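PDB 6LUM: succinate dehydrogenase subunit B from Mycolicibacterium smegmatis MC2 51, which carries the 2Fe-2S, 4Fe-4S and 3Fe-4S clusters of the succinate dehydrogenase complex and probably relays electrons from the flavoprotein subunit toward the quinone site. Local coordinates for residues 93-98 with 239-244; 178-183 with 195-200; 158-163 with 207-212. All coordinates share one frame; numbering follows the deposited sequence.

Contact 1: residues 93-98 with 239-244; sequences NRLACK and ACPRGI. With SF4 (iron/sulfur cluster), chain B; FES (Fe2/s2 (inorganic) cluster), chain C.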
loop_
_atom_site.group_PDB
_atom_site.type_symbol
_atom_site.label_atom_id
_atom_site.label_comp_id
_atom_site.label_asym_id
_atom_site.label_seq_id
_atom_site.Cartn_x
_atom_site.Cartn_y
_atom_site.Cartn_z
ATOM N N ASN J 93 3.069 -37.478 -14.255
ATOM C CA ASN J 93 3.677 -36.358 -14.963
ATOM C C ASN J 93 5.162 -36.613 -15.182
ATOM O O ASN J 93 5.848 -37.086 -14.278
ATOM C CB ASN J 93 3.501 -35.082 -14.156
ATOM C CG ASN J 93 2.108 -34.576 -14.181
ATOM O OD1 ASN J 93 1.208 -35.253 -14.621
ATOM N ND2 ASN J 93 1.915 -33.376 -13.702
ATOM N N ARG J 94 5.679 -36.294 -16.376
ATOM C CA ARG J 94 7.036 -36.767 -16.640
ATOM C C ARG J 94 8.041 -35.817 -17.290
ATOM O O ARG J 94 9.234 -36.070 -17.101
ATOM C CB ARG J 94 7.005 -38.038 -17.480
ATOM C CG ARG J 94 6.563 -39.286 -16.778
ATOM C CD ARG J 94 7.496 -39.749 -15.671
ATOM N NE ARG J 94 6.994 -39.379 -14.354
ATOM C CZ ARG J 94 7.633 -39.601 -13.213
ATOM N NH1 ARG J 94 8.809 -40.201 -13.221
ATOM N NH2 ARG J 94 7.081 -39.241 -12.064
ATOM N N LEU J 95 7.678 -34.765 -18.030
ATOM C CA LEU J 95 8.684 -34.144 -18.911
ATOM C C LEU J 95 9.200 -35.081 -19.985
ATOM O O LEU J 95 10.280 -35.645 -19.849
ATOM C CB LEU J 95 9.885 -33.568 -18.160
ATOM C CG LEU J 95 10.119 -32.074 -18.041
ATOM C CD1 LEU J 95 9.001 -31.349 -17.414
ATOM C CD2 LEU J 95 11.339 -31.922 -17.217
ATOM N N ALA J 96 8.410 -35.260 -21.040
ATOM C CA ALA J 96 8.625 -36.274 -22.064
ATOM C C ALA J 96 10.048 -36.387 -22.581
ATOM O O ALA J 96 10.377 -37.391 -23.206
ATOM C CB ALA J 96 7.714 -35.987 -23.243
ATOM N N CYS J 97 10.895 -35.394 -22.379
ATOM C CA CYS J 97 12.264 -35.493 -22.867
ATOM C C CYS J 97 13.130 -36.395 -22.015
ATOM O O CYS J 97 14.308 -36.557 -22.326
ATOM C CB CYS J 97 12.917 -34.119 -22.927
ATOM S SG CYS J 97 13.527 -33.517 -21.375
ATOM N N LYS J 98 12.590 -36.977 -20.951
ATOM C CA LYS J 98 13.393 -37.718 -20.000
ATOM C C LYS J 98 12.929 -39.141 -19.758
ATOM O O LYS J 98 13.515 -39.816 -18.910
ATOM C CB LYS J 98 13.419 -36.994 -18.656
ATOM C CG LYS J 98 14.180 -35.728 -18.679
ATOM C CD LYS J 98 14.050 -35.017 -17.386
ATOM C CE LYS J 98 15.396 -34.567 -16.936
ATOM N NZ LYS J 98 15.332 -33.970 -15.589
ATOM N N ALA J 239 6.766 -36.096 -8.340
ATOM C CA ALA J 239 6.705 -35.673 -9.731
ATOM C C ALA J 239 7.791 -34.694 -10.136
ATOM O O ALA J 239 8.099 -34.617 -11.323
ATOM C CB ALA J 239 5.354 -35.041 -10.027
ATOM N N CYS J 240 8.376 -33.950 -9.210
ATOM C CA CYS J 240 9.355 -32.935 -9.593
ATOM C C CYS J 240 10.517 -33.541 -10.372
ATOM O O CYS J 240 11.119 -34.515 -9.913
ATOM C CB CYS J 240 9.898 -32.220 -8.368
ATOM S SG CYS J 240 11.288 -31.197 -8.715
ATOM N N PRO J 241 10.863 -32.997 -11.544
ATOM C CA PRO J 241 12.002 -33.516 -12.301
ATOM C C PRO J 241 13.361 -33.018 -11.846
ATOM O O PRO J 241 14.371 -33.598 -12.252
ATOM C CB PRO J 241 11.698 -33.040 -13.713
ATOM C CG PRO J 241 10.932 -31.865 -13.529
ATOM C CD PRO J 241 10.056 -32.108 -12.384
ATOM N N ARG J 242 13.430 -31.970 -11.036
ATOM C CA ARG J 242 14.690 -31.511 -10.477
ATOM C C ARG J 242 14.993 -32.114 -9.114
ATOM O O ARG J 242 16.093 -31.910 -8.601
ATOM C CB ARG J 242 14.698 -29.993 -10.341
ATOM C CG ARG J 242 14.239 -29.232 -11.542
ATOM C CD ARG J 242 15.119 -29.468 -12.741
ATOM N NE ARG J 242 16.543 -29.367 -12.454
ATOM C CZ ARG J 242 17.225 -28.231 -12.400
ATOM N NH1 ARG J 242 16.625 -27.077 -12.599
ATOM N NH2 ARG J 242 18.517 -28.251 -12.132
ATOM N N GLY J 243 14.057 -32.834 -8.513
ATOM C CA GLY J 243 14.256 -33.384 -7.191
ATOM C C GLY J 243 14.341 -32.314 -6.128
ATOM O O GLY J 243 15.412 -32.095 -5.569
ATOM N N ILE J 244 13.236 -31.638 -5.831
ATOM C CA ILE J 244 13.299 -30.448 -4.996
ATOM C C ILE J 244 12.814 -30.662 -3.563
ATOM O O ILE J 244 13.184 -29.872 -2.683
ATOM C CB ILE J 244 12.549 -29.279 -5.671
ATOM C CG1 ILE J 244 13.480 -28.546 -6.621
ATOM C CG2 ILE J 244 11.976 -28.289 -4.690
ATOM C CD1 ILE J 244 12.895 -27.326 -7.181
HETATM FE FE1 SF4 B . 7.031 -28.128 -9.345
HETATM FE FE2 SF4 B . 8.560 -28.411 -11.915
HETATM FE FE3 SF4 B . 9.861 -29.204 -9.305
HETATM FE FE4 SF4 B . 9.377 -26.301 -9.959
HETATM S S1 SF4 B . 10.379 -27.912 -10.927
HETATM S S2 SF4 B . 8.846 -27.598 -8.348
HETATM S S3 SF4 B . 7.557 -26.810 -10.940
HETATM S S4 SF4 B . 8.053 -29.723 -10.318
HETATM FE FE1 FES C . 12.723 -28.615 -22.598
HETATM FE FE2 FES C . 11.914 -31.446 -21.953
HETATM S S1 FES C . 12.430 -30.403 -23.809
HETATM S S2 FES C . 12.472 -29.729 -20.732
#
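P241 meets L95 and K98 with one part of its ring and the 4Fe-4S cluster with another, as tracing the ring atom by atom makes clear. Its CB bond points toward 93-98, and CB lies 3.7 Å from CD2 of L95, with the two side chains crossing at about a right angle. CG touches the same methyl, also at 3.7 Å from L95 CD2. CD, where the ring closes on the backbone nitrogen, turns to the cluster and comes 3.7 Å from SF4 S4. K98 also crosses the ring at about a right angle, its NZ 3.5 Å from P241 O. At the other end of the contact R94 NH2 comes 4.3 Å from A239 CA, and a weak ion pair joins this guanidinium to E238. Each segment supplies a cysteine to a different cluster. C240 holds SG anti to its backbone N (chi1 169°), 2.5 Å from SF4 FE3, whereas C97 SG lies 2.7 Å from FES FE2. Between FES S2 and SF4 FE2 the gap is 9.7 Å, a spacing consistent with direct electron tunnelling. The Cys-Pro pair C240-P241, completing the cluster ligands of C174, C177 and C180, is characteristic of dicluster ferredoxin-type domains.

Contact 2: residues 178-183 with 195-200; sequences ACCTTS and GPAAIV. With SF4 (iron/sulfur cluster), chain B.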
loop_
_atom_site.group_PDB
_atom_site.type_symbol
_atom_site.label_atom_id
_atom_site.label_comp_id
_atom_site.label_asym_id
_atom_site.label_seq_id
_atom_site.Cartn_x
_atom_site.Cartn_y
_atom_site.Cartn_z
ATOM N N ALA J 178 5.421 -27.122 -13.864
ATOM C CA ALA J 178 4.084 -27.461 -13.391
ATOM C C ALA J 178 3.843 -28.953 -13.288
ATOM O O ALA J 178 2.707 -29.377 -13.187
ATOM C CB ALA J 178 2.998 -26.829 -14.255
ATOM N N CYS J 179 4.883 -29.775 -13.292
ATOM C CA CYS J 179 4.701 -31.199 -13.065
ATOM C C CYS J 179 4.214 -31.498 -11.662
ATOM O O CYS J 179 3.748 -32.606 -11.406
ATOM C CB CYS J 179 6.003 -31.953 -13.311
ATOM S SG CYS J 179 6.364 -32.371 -15.000
ATOM N N CYS J 180 4.325 -30.545 -10.748
ATOM C CA CYS J 180 3.951 -30.708 -9.354
ATOM C C CYS J 180 2.545 -30.196 -9.094
ATOM O O CYS J 180 1.713 -30.917 -8.542
ATOM C CB CYS J 180 4.950 -29.973 -8.467
ATOM S SG CYS J 180 4.784 -28.205 -8.518
ATOM N N THR J 181 2.265 -28.960 -9.503
ATOM C CA THR J 181 0.955 -28.373 -9.273
ATOM C C THR J 181 -0.140 -29.161 -9.954
ATOM O O THR J 181 -1.262 -29.225 -9.454
ATOM C CB THR J 181 0.941 -26.935 -9.758
ATOM O OG1 THR J 181 2.141 -26.292 -9.345
ATOM C CG2 THR J 181 -0.182 -26.206 -9.160
ATOM N N THR J 182 0.153 -29.764 -11.092
ATOM C CA THR J 182 -0.832 -30.538 -11.814
ATOM C C THR J 182 -0.805 -32.001 -11.434
ATOM O O THR J 182 -1.273 -32.839 -12.203
ATOM C CB THR J 182 -0.637 -30.375 -13.313
ATOM O OG1 THR J 182 0.671 -30.809 -13.662
ATOM C CG2 THR J 182 -0.788 -28.939 -13.702
ATOM N N SER J 183 -0.251 -32.328 -10.274
ATOM C CA SER J 183 -0.436 -33.631 -9.663
ATOM C C SER J 183 -1.004 -33.513 -8.262
ATOM O O SER J 183 -1.101 -34.517 -7.563
ATOM C CB SER J 183 0.875 -34.397 -9.628
ATOM O OG SER J 183 1.796 -33.735 -8.808
ATOM N N GLY J 195 -0.633 -23.788 -4.837
ATOM C CA GLY J 195 0.006 -24.906 -5.462
ATOM C C GLY J 195 1.400 -25.116 -4.942
ATOM O O GLY J 195 2.044 -24.215 -4.393
ATOM N N PRO J 196 1.897 -26.330 -5.116
ATOM C CA PRO J 196 3.267 -26.622 -4.701
ATOM C C PRO J 196 4.299 -25.692 -5.303
ATOM O O PRO J 196 5.248 -25.317 -4.615
ATOM C CB PRO J 196 3.455 -28.059 -5.179
ATOM C CG PRO J 196 2.129 -28.586 -5.327
ATOM C CD PRO J 196 1.220 -27.504 -5.663
ATOM N N ALA J 197 4.148 -25.301 -6.565
ATOM C CA ALA J 197 5.189 -24.533 -7.233
ATOM C C ALA J 197 5.228 -23.101 -6.741
ATOM O O ALA J 197 6.307 -22.529 -6.560
ATOM C CB ALA J 197 4.974 -24.560 -8.736
ATOM N N ALA J 198 4.063 -22.495 -6.538
ATOM C CA ALA J 198 4.021 -21.171 -5.942
ATOM C C ALA J 198 4.576 -21.197 -4.533
ATOM O O ALA J 198 5.291 -20.282 -4.124
ATOM C CB ALA J 198 2.597 -20.642 -5.943
ATOM N N ILE J 199 4.288 -22.254 -3.777
ATOM C CA ILE J 199 4.820 -22.301 -2.422
ATOM C C ILE J 199 6.327 -22.528 -2.422
ATOM O O ILE J 199 7.029 -22.017 -1.551
ATOM C CB ILE J 199 4.068 -23.360 -1.606
ATOM C CG1 ILE J 199 2.613 -22.929 -1.449
ATOM C CG2 ILE J 199 4.708 -23.533 -0.265
ATOM C CD1 ILE J 199 1.690 -24.023 -1.076
ATOM N N VAL J 200 6.861 -23.259 -3.395
ATOM C CA VAL J 200 8.311 -23.420 -3.500
ATOM C C VAL J 200 8.977 -22.089 -3.823
ATOM O O VAL J 200 9.957 -21.683 -3.184
ATOM C CB VAL J 200 8.652 -24.481 -4.556
ATOM C CG1 VAL J 200 10.048 -24.297 -5.039
ATOM C CG2 VAL J 200 8.507 -25.831 -3.981
HETATM FE FE1 SF4 B . 7.031 -28.128 -9.345
HETATM FE FE2 SF4 B . 8.560 -28.411 -11.915
HETATM FE FE3 SF4 B . 9.861 -29.204 -9.305
HETATM FE FE4 SF4 B . 9.377 -26.301 -9.959
HETATM S S1 SF4 B . 10.379 -27.912 -10.927
HETATM S S2 SF4 B . 8.846 -27.598 -8.348
HETATM S S3 SF4 B . 7.557 -26.810 -10.940
HETATM S S4 SF4 B . 8.053 -29.723 -10.318
#
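The puckered pyrrolidine ring of P196 presents one face to the backbone and side chain of C180 and T181, which all lie on the same side of its mean plane. Around the ring, CB meets C180 SG at 3.6 Å, CG looks toward the C180 carbonyl, and CD meets T181 CA at 3.7 Å. P196 also touches the 3Fe-4S cluster and C236, so this ring sits between the surroundings of two clusters. The planar group is the C180 carbonyl, which is gripped twice from one face of its plane, by S183 N and by S183 OG. The hydroxyl bond is 2.8 Å from S183 OG to C180 O, at a C=O...donor angle of 121°. T182 OG1 reaches A178 O more nearly in line with the carbonyl, at 159°, and together these bonds fold 178-183 into a compact turn. Across the contact, T181 lays OG1 3.4 Å from A197 CB while its CG2 approaches G195 CA. C180 SG stands between its backbone N and carbonyl carbon (chi1 73°) and binds SF4 FE1 at 2.4 Å. The same sulfur is 3.6 Å from A197 N, in the first turn of helix 196-206, whose N-cap is G195. A thiolate ligand close to the start of a helix would probably feel its positive end, which may help to offset the negative charge of the iron-sulfur site.

Contact 3: residues 158-163 with 207-212; sequences RIQSPT and FDSRDE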
loop_
_atom_site.group_PDB
_atom_site.type_symbol
_atom_site.label_atom_id
_atom_site.label_comp_id
_atom_site.label_asym_id
_atom_site.label_seq_id
_atom_site.Cartn_x
_atom_site.Cartn_y
_atom_site.Cartn_z
ATOM N N ARG J 158 25.113 -6.036 -1.639
ATOM C CA ARG J 158 24.775 -6.286 -0.242
ATOM C C ARG J 158 25.112 -7.704 0.206
ATOM O O ARG J 158 24.917 -8.673 -0.529
ATOM C CB ARG J 158 23.286 -6.014 -0.038
ATOM C CG ARG J 158 22.385 -6.814 -0.939
ATOM C CD ARG J 158 20.942 -6.572 -0.582
ATOM N NE ARG J 158 20.474 -5.253 -0.982
ATOM C CZ ARG J 158 19.815 -5.020 -2.108
ATOM N NH1 ARG J 158 19.547 -6.022 -2.924
ATOM N NH2 ARG J 158 19.410 -3.799 -2.417
ATOM N N ILE J 159 25.613 -7.805 1.437
ATOM C CA ILE J 159 26.338 -8.975 1.924
ATOM C C ILE J 159 25.371 -10.057 2.385
ATOM O O ILE J 159 24.233 -9.785 2.777
ATOM C CB ILE J 159 27.300 -8.550 3.054
ATOM C CG1 ILE J 159 28.195 -7.405 2.587
ATOM C CG2 ILE J 159 28.169 -9.701 3.507
ATOM C CD1 ILE J 159 27.772 -6.058 3.098
ATOM N N GLN J 160 25.835 -11.305 2.332
ATOM C CA GLN J 160 25.069 -12.457 2.787
ATOM C C GLN J 160 26.040 -13.592 3.071
ATOM O O GLN J 160 26.957 -13.832 2.287
ATOM C CB GLN J 160 24.041 -12.869 1.740
ATOM C CG GLN J 160 23.406 -14.206 1.967
ATOM C CD GLN J 160 22.137 -14.353 1.189
ATOM O OE1 GLN J 160 21.227 -13.550 1.322
ATOM N NE2 GLN J 160 22.069 -15.372 0.359
ATOM N N SER J 161 25.849 -14.269 4.186
ATOM C CA SER J 161 26.784 -15.285 4.626
ATOM C C SER J 161 26.654 -16.546 3.785
ATOM O O SER J 161 25.594 -16.828 3.231
ATOM C CB SER J 161 26.524 -15.623 6.084
ATOM O OG SER J 161 26.647 -14.471 6.886
ATOM N N PRO J 162 27.723 -17.338 3.684
ATOM C CA PRO J 162 27.593 -18.668 3.080
ATOM C C PRO J 162 26.753 -19.623 3.901
ATOM O O PRO J 162 26.508 -20.747 3.452
ATOM C CB PRO J 162 29.045 -19.148 2.988
ATOM C CG PRO J 162 29.769 -18.346 3.974
ATOM C CD PRO J 162 29.121 -17.013 3.982
ATOM N N THR J 163 26.318 -19.216 5.089
ATOM C CA THR J 163 25.381 -19.977 5.903
ATOM C C THR J 163 23.939 -19.585 5.646
ATOM O O THR J 163 23.073 -20.458 5.575
ATOM C CB THR J 163 25.688 -19.774 7.387
ATOM O OG1 THR J 163 27.044 -20.149 7.649
ATOM C CG2 THR J 163 24.772 -20.621 8.236
ATOM N N PHE J 207 12.848 -17.431 2.908
ATOM C CA PHE J 207 14.055 -17.821 3.618
ATOM C C PHE J 207 15.309 -17.211 3.010
ATOM O O PHE J 207 16.389 -17.796 3.092
ATOM C CB PHE J 207 14.145 -19.338 3.690
ATOM C CG PHE J 207 13.152 -19.932 4.635
ATOM C CD1 PHE J 207 11.832 -20.078 4.273
ATOM C CD2 PHE J 207 13.521 -20.296 5.902
ATOM C CE1 PHE J 207 10.922 -20.598 5.140
ATOM C CE2 PHE J 207 12.607 -20.818 6.766
ATOM C CZ PHE J 207 11.312 -20.968 6.383
ATOM N N ASP J 208 15.180 -16.026 2.425
ATOM C CA ASP J 208 16.292 -15.252 1.887
ATOM C C ASP J 208 16.578 -14.096 2.833
ATOM O O ASP J 208 15.681 -13.304 3.131
ATOM C CB ASP J 208 15.962 -14.728 0.493
ATOM C CG ASP J 208 17.177 -14.255 -0.251
ATOM O OD1 ASP J 208 18.292 -14.476 0.244
ATOM O OD2 ASP J 208 17.024 -13.667 -1.336
ATOM N N SER J 209 17.825 -13.996 3.294
ATOM C CA SER J 209 18.168 -12.993 4.295
ATOM C C SER J 209 17.948 -11.581 3.781
ATOM O O SER J 209 17.434 -10.724 4.506
ATOM C CB SER J 209 19.613 -13.168 4.733
ATOM O OG SER J 209 19.861 -14.515 5.045
ATOM N N ARG J 210 18.336 -11.313 2.541
ATOM C CA ARG J 210 18.267 -9.956 2.011
ATOM C C ARG J 210 16.904 -9.643 1.419
ATOM O O ARG J 210 16.793 -9.175 0.295
ATOM C CB ARG J 210 19.367 -9.745 0.982
ATOM C CG ARG J 210 19.760 -10.965 0.203
ATOM C CD ARG J 210 20.706 -10.563 -0.893
ATOM N NE ARG J 210 21.245 -11.695 -1.628
ATOM C CZ ARG J 210 20.680 -12.230 -2.703
ATOM N NH1 ARG J 210 19.547 -11.740 -3.170
ATOM N NH2 ARG J 210 21.248 -13.259 -3.305
ATOM N N ASP J 211 15.851 -9.875 2.189
ATOM C CA ASP J 211 14.494 -9.607 1.749
ATOM C C ASP J 211 13.740 -8.885 2.855
ATOM O O ASP J 211 13.969 -9.122 4.040
ATOM C CB ASP J 211 13.772 -10.903 1.368
ATOM C CG ASP J 211 12.567 -10.660 0.495
ATOM O OD1 ASP J 211 12.520 -9.620 -0.183
ATOM O OD2 ASP J 211 11.658 -11.507 0.487
ATOM N N GLU J 212 12.840 -7.994 2.458
ATOM C CA GLU J 212 12.086 -7.174 3.395
ATOM C C GLU J 212 10.585 -7.341 3.212
ATOM O O GLU J 212 9.818 -6.418 3.478
ATOM C CB GLU J 212 12.465 -5.704 3.254
ATOM C CG GLU J 212 13.944 -5.460 3.147
ATOM C CD GLU J 212 14.262 -4.025 2.816
ATOM O OE1 GLU J 212 13.335 -3.192 2.852
ATOM O OE2 GLU J 212 15.437 -3.730 2.517
#
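An inverse gamma turn centred on R210, in the loop between helices 196-206 and 214-221, receives R158 and Q160 from the strand-like approach to helix 162-165. The turn is marked by a weak bond of 2.9 Å from D211 N to S209 O, and the CB bond of R210 points toward 158-163. There R158 crosses R210 at about a right angle through aliphatic carbons, with R158 CD 3.9 Å from R210 CB. The R210 chain is extended from CG to NE. Q160 keeps CG anti to its backbone N (chi1 167°) and runs on extended, which carries its amide to D208 and R210. Its CD is 4.0 Å from R210 NE and equally 4.0 Å from D208 OD1. The amide plane lies only 12° from that of the R210 guanidinium but is turned 83° from the D208 carboxylate. D208 OD2 stays 3.7 Å from R210 NH1, a long pairing in which the oxygen lies well off the guanidinium plane. Subunit A covers this region: R210 NH1 bonds weakly to G101 O of that chain, and R158 NH1 weakly to K99 O of that chain. Contact between the two arginines is thus carried by methylenes, their NH1 atoms standing 5.7 Å apart, and the charge of R210, which also has R106 of subunit A close by, is probably balanced in part by D208 and by a long, weak pairing with E98 of subunit A.

In the fold
Starting from the N terminus, the chain lays down most strands of the 2Fe-2S domain sheet, and 93-98 leaves the end of strand 92-93, before strand 114-118. Contact 1 closes the widest loop, returning after 140 intervening residues at 239-244 to join this domain to the dicluster region. Within that loop contact 3 ties 158-163 to 207-212, and within the loop that contact 3 closes lies contact 2, a short closure of 178-183 on helix 196-206. The three therefore nest without crossing. Contacts 1 and 2 touch, N93 ND2 lying 3.0 Å from C179 O, and both border the 4Fe-4S cluster. Contact 3 is peripheral, its centre about 28 Å from the chain centre, beside subunits A and D.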